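Local coordinates for protein diguanylate cyclase (Xanthomonas campestris pv. campestris, PDB 5H5O) that binds cyclic GMP through a cyclic nucleotide-binding domain and probably, through its GGDEF domain, makes cyclic di-GMP from two GTP molecules, at residues A[97-100]-A[101-105]; A[110-113]-A[114-118]. All blocks are in the same frame, centred on the assembly; numbering follows the deposited sequence.

Contact 1 (A[97-100]-A[101-105])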
loop_
_atom_site.group_PDB
_atom_site.type_symbol
_atom_site.label_atom_id
_atom_site.label_comp_id
_atom_site.label_asym_id
_atom_site.label_seq_id
_atom_site.Cartn_x
_atom_site.Cartn_y
_atom_site.Cartn_z
ATOM N N ASP A 97 -2.637 9.756 15.933
ATOM C CA ASP A 97 -2.543 10.963 15.120
ATOM C C ASP A 97 -3.028 10.646 13.711
ATOM O O ASP A 97 -3.786 11.408 13.113
ATOM C CB ASP A 97 -1.087 11.473 15.031
ATOM C CG ASP A 97 -0.492 11.847 16.383
ATOM O OD1 ASP A 97 -1.262 12.134 17.324
ATOM O OD2 ASP A 97 0.760 11.860 16.501
ATOM N N PHE A 98 -2.570 9.520 13.172
ATOM C CA PHE A 98 -2.946 9.137 11.821
ATOM C C PHE A 98 -4.450 8.877 11.734
ATOM O O PHE A 98 -5.100 9.292 10.768
ATOM C CB PHE A 98 -2.147 7.915 11.343
ATOM C CG PHE A 98 -2.523 7.450 9.965
ATOM C CD1 PHE A 98 -2.118 8.159 8.842
ATOM C CD2 PHE A 98 -3.303 6.305 9.787
ATOM C CE1 PHE A 98 -2.470 7.739 7.568
ATOM C CE2 PHE A 98 -3.661 5.872 8.513
ATOM C CZ PHE A 98 -3.246 6.589 7.398
ATOM N N GLN A 99 -5.005 8.213 12.747
ATOM C CA GLN A 99 -6.446 7.995 12.752
ATOM C C GLN A 99 -7.197 9.326 12.773
ATOM O O GLN A 99 -8.223 9.466 12.103
ATOM C CB GLN A 99 -6.896 7.106 13.914
ATOM C CG GLN A 99 -8.410 6.929 13.961
ATOM C CD GLN A 99 -8.974 6.355 12.659
ATOM O OE1 GLN A 99 -9.904 6.905 12.074
ATOM N NE2 GLN A 99 -8.397 5.252 12.199
ATOM N N ARG A 100 -6.678 10.306 13.521
ATOM C CA ARG A 100 -7.302 11.629 13.548
ATOM C C ARG A 100 -7.268 12.267 12.169
ATOM O O ARG A 100 -8.252 12.868 11.725
ATOM C CB ARG A 100 -6.624 12.550 14.572
ATOM C CG ARG A 100 -7.122 12.365 15.997
ATOM C CD ARG A 100 -6.253 13.095 17.007
ATOM N NE ARG A 100 -5.942 12.247 18.152
ATOM C CZ ARG A 100 -4.712 11.901 18.516
ATOM N NH1 ARG A 100 -3.668 12.345 17.836
ATOM N NH2 ARG A 100 -4.527 11.121 19.573
ATOM N N LEU A 101 -6.131 12.108 11.494
ATOM C CA LEU A 101 -5.897 12.664 10.160
ATOM C C LEU A 101 -6.865 12.093 9.127
ATOM O O LEU A 101 -7.444 12.826 8.328
ATOM C CB LEU A 101 -4.464 12.341 9.742
ATOM C CG LEU A 101 -3.704 13.288 8.826
ATOM C CD1 LEU A 101 -4.161 14.718 9.023
ATOM C CD2 LEU A 101 -2.209 13.150 9.123
ATOM N N VAL A 102 -7.027 10.773 9.153
ATOM C CA VAL A 102 -7.961 10.093 8.268
ATOM C C VAL A 102 -9.357 10.673 8.445
ATOM O O VAL A 102 -10.044 10.965 7.470
ATOM C CB VAL A 102 -8.031 8.578 8.570
ATOM C CG1 VAL A 102 -8.981 7.899 7.620
ATOM C CG2 VAL A 102 -6.671 7.952 8.459
ATOM N N ASP A 103 -9.763 10.841 9.700
ATOM C CA ASP A 103 -11.109 11.303 10.017
ATOM C C ASP A 103 -11.336 12.731 9.552
ATOM O O ASP A 103 -12.424 13.078 9.091
ATOM C CB ASP A 103 -11.380 11.203 11.522
ATOM C CG ASP A 103 -11.457 9.773 12.008
ATOM O OD1 ASP A 103 -11.831 8.896 11.199
ATOM O OD2 ASP A 103 -11.137 9.522 13.192
ATOM N N HIS A 104 -10.312 13.565 9.679
ATOM C CA HIS A 104 -10.450 14.968 9.303
ATOM C C HIS A 104 -10.235 15.204 7.806
ATOM O O HIS A 104 -10.861 16.089 7.211
ATOM C CB HIS A 104 -9.513 15.850 10.138
ATOM C CG HIS A 104 -9.497 17.285 9.709
ATOM N ND1 HIS A 104 -8.632 17.764 8.751
ATOM C CD2 HIS A 104 -10.242 18.345 10.105
ATOM C CE1 HIS A 104 -8.841 19.058 8.575
ATOM N NE2 HIS A 104 -9.813 19.435 9.385
ATOM N N ASP A 105 -9.356 14.416 7.193
ATOM C CA ASP A 105 -9.072 14.616 5.777
ATOM C C ASP A 105 -8.807 13.308 5.035
ATOM O O ASP A 105 -7.668 13.036 4.618
ATOM C CB ASP A 105 -7.909 15.586 5.584
ATOM C CG ASP A 105 -7.900 16.206 4.201
ATOM O OD1 ASP A 105 -8.556 15.660 3.292
ATOM O OD2 ASP A 105 -7.232 17.235 4.020
#
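Phe-98 sets its CG anti to the backbone N (chi1 178°), and Val-102, one turn later, holds CG2 beside its own backbone N, which brings that methyl over one face of the phenyl ring. Val-102 CG2 lies 3.9 Å from the centroid of the Phe-98 ring in a CH-pi contact, displaced toward the rim, and its closest ring atom is CE2 of Phe-98 at 3.7 Å. Among the i to i+4 backbone bonds of helix 95-104, that from Val-102 N to Phe-98 O is nearly straight, 2.9 Å with 166° at the hydrogen. On the neighbouring flank Gln-99 bends at chi2, bringing its amide group near the carboxylate of Asp-103, their planes 47° apart. Arg-100 reaches back along the helix, its NH1 modelled 2.5 Å from Asp-97 OD1, a salt bridge whose shortness makes the exact geometry doubtful. The other oxygen, Asp-97 OD2, accepts from the backbone N of Ala-94. At the far end Asp-105 leaves the helical conformation and acts as N-cap of helix 106-121, OD1 taking the N-H of Met-108. Phe-98 also packs on Val-109 and Leu-113 of that helix and on Leu-71 and Leu-72 of helix 68-72. This chemistry implies a two-sided helix: apolar contacts join it to the domain interior, while the guanidinium and the Ala-94 N-H beside the Asp-97 carboxylate would both be expected to favour its ionised form.

Contact 2 (A[110-113]-A[114-118])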
loop_
_atom_site.group_PDB
_atom_site.type_symbol
_atom_site.label_atom_id
_atom_site.label_comp_id
_atom_site.label_asym_id
_atom_site.label_seq_id
_atom_site.Cartn_x
_atom_site.Cartn_y
_atom_site.Cartn_z
ATOM N N ALA A 110 -5.910 9.289 1.489
ATOM C CA ALA A 110 -6.035 8.291 0.424
ATOM C C ALA A 110 -4.965 8.518 -0.626
ATOM O O ALA A 110 -4.344 7.576 -1.125
ATOM C CB ALA A 110 -7.437 8.332 -0.211
ATOM N N HIS A 111 -4.752 9.787 -0.965
ATOM C CA HIS A 111 -3.730 10.133 -1.940
ATOM C C HIS A 111 -2.348 9.733 -1.412
ATOM O O HIS A 111 -1.509 9.158 -2.141
ATOM C CB HIS A 111 -3.808 11.625 -2.264
ATOM C CG HIS A 111 -2.983 12.030 -3.443
ATOM N ND1 HIS A 111 -1.770 12.677 -3.319
ATOM C CD2 HIS A 111 -3.195 11.883 -4.773
ATOM C CE1 HIS A 111 -1.270 12.907 -4.519
ATOM N NE2 HIS A 111 -2.116 12.435 -5.420
ATOM N N PHE A 112 -2.118 10.003 -0.131
ATOM C CA PHE A 112 -0.864 9.590 0.479
ATOM C C PHE A 112 -0.719 8.065 0.476
ATOM O O PHE A 112 0.355 7.547 0.173
ATOM C CB PHE A 112 -0.728 10.126 1.909
ATOM C CG PHE A 112 0.346 9.437 2.700
ATOM C CD1 PHE A 112 1.691 9.760 2.502
ATOM C CD2 PHE A 112 0.024 8.460 3.631
ATOM C CE1 PHE A 112 2.693 9.119 3.217
ATOM C CE2 PHE A 112 1.020 7.813 4.350
ATOM C CZ PHE A 112 2.359 8.140 4.141
ATOM N N LEU A 113 -1.786 7.346 0.834
ATOM C CA LEU A 113 -1.688 5.885 0.914
ATOM C C LEU A 113 -1.421 5.274 -0.459
ATOM O O LEU A 113 -0.711 4.272 -0.613
ATOM C CB LEU A 113 -2.979 5.304 1.497
ATOM C CG LEU A 113 -3.196 5.558 2.986
ATOM C CD1 LEU A 113 -4.591 5.086 3.432
ATOM C CD2 LEU A 113 -2.107 4.881 3.816
ATOM N N ARG A 114 -2.032 5.876 -1.461
ATOM C CA ARG A 114 -1.825 5.482 -2.835
ATOM C C ARG A 114 -0.351 5.639 -3.225
ATOM O O ARG A 114 0.258 4.712 -3.770
ATOM C CB ARG A 114 -2.712 6.356 -3.712
ATOM C CG ARG A 114 -2.767 5.963 -5.142
ATOM C CD ARG A 114 -4.044 6.499 -5.740
ATOM N NE ARG A 114 -4.047 6.341 -7.184
ATOM C CZ ARG A 114 -4.932 6.925 -7.981
ATOM N NH1 ARG A 114 -5.881 7.700 -7.460
ATOM N NH2 ARG A 114 -4.863 6.737 -9.292
ATOM N N ARG A 115 0.219 6.813 -2.940
ATOM C CA ARG A 115 1.631 7.036 -3.191
ATOM C C ARG A 115 2.512 6.075 -2.393
ATOM O O ARG A 115 3.544 5.648 -2.883
ATOM C CB ARG A 115 2.035 8.487 -2.914
ATOM C CG ARG A 115 1.378 9.501 -3.826
ATOM C CD ARG A 115 2.314 10.699 -4.092
ATOM N NE ARG A 115 3.167 11.024 -2.948
ATOM C CZ ARG A 115 2.720 11.577 -1.826
ATOM N NH1 ARG A 115 1.423 11.847 -1.697
ATOM N NH2 ARG A 115 3.560 11.831 -0.827
ATOM N N SER A 116 2.097 5.721 -1.181
ATOM C CA SER A 116 2.837 4.740 -0.390
ATOM C C SER A 116 2.937 3.376 -1.077
ATOM O O SER A 116 4.019 2.784 -1.161
ATOM C CB SER A 116 2.174 4.552 0.978
ATOM O OG SER A 116 2.390 5.680 1.798
ATOM N N ILE A 117 1.793 2.868 -1.532
ATOM C CA ILE A 117 1.735 1.574 -2.221
ATOM C C ILE A 117 2.706 1.501 -3.404
ATOM O O ILE A 117 3.441 0.530 -3.539
ATOM C CB ILE A 117 0.317 1.270 -2.709
ATOM C CG1 ILE A 117 -0.565 0.926 -1.514
ATOM C CG2 ILE A 117 0.320 0.099 -3.702
ATOM C CD1 ILE A 117 -2.052 1.102 -1.786
ATOM N N VAL A 118 2.712 2.537 -4.242
ATOM C CA VAL A 118 3.649 2.605 -5.349
ATOM C C VAL A 118 5.092 2.503 -4.845
ATOM O O VAL A 118 5.877 1.711 -5.362
ATOM C CB VAL A 118 3.497 3.901 -6.158
ATOM C CG1 VAL A 118 4.557 3.952 -7.248
ATOM C CG2 VAL A 118 2.086 4.010 -6.763
#
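Phe-112 O receives both the backbone N of Ser-116, at 2.9 Å, and its hydroxyl, within a run of i to i+4 bonds that continues through 110-118 as alpha-helix. This is part of helix 106-121, the second and longer of the two helices after the beta-roll of the cyclic nucleotide-binding fold, probably the counterpart of the family's C-helix; the chain is the cyclic nucleotide-binding part of the protein, without the GGDEF domain. The Ser-116 hydroxyl turns back along the helix with OG anti to the carbonyl carbon (chi1 -72°) and donates to Phe-112 O at 3.2 Å, from above the carbonyl plane. Ser-116 OG also sits over one face of the Phe-112 ring, offset toward the rim, so a single hydroxyl meets both the backbone and the aromatic group of the residue a turn before it. Around that ring, Phe-65 packs edge-to-face and Phe-14 meets it with planes about 60° apart, making Phe-112 part of an aromatic cluster between helices and roll. Arg-115 bends at chi2 and chi3, folding its guanidinium back beside Phe-112, with NH2 at the ring's edge. Its NH1 forms a salt bridge with Glu-10 of helix 8-17, so the long helix is tied to the N-terminal one by charge as well as by aromatic packing. The His-111 ring crosses the same guanidinium with planes 42° apart. Leu-113 and Ile-117 follow one another along another flank, joined by the bond from Ile-117 N to Leu-113 O; both pack on Ile-117 of the second subunit, a helix-to-helix dimer contact. At the guanidinium edge, His-111 ND1 lies 3.7 Å from Arg-115 NH1.

Contacts 1 and 2 lie on successive helices, 95-104 and 106-121, with centres 15 Å apart. They touch where Phe-98 CZ packs against Leu-113 CD2 at 4.1 Å. Contact 2 lies nearer the cyclic GMP site: the side chain of Ser-116 is about 4 Å from that of Glu-68, a ligand-binding residue, and about 8 Å from the nucleotide, whereas that of Phe-98 is about 7 Å from Glu-68 and about 13 Å from the ligand. The dimer joins them again, since Arg-114 of one subunit packs on Phe-98 and Gln-99 of the other. Helix 68-72, which carries Glu-68, packs against both contacts and so links each of them to the pocket.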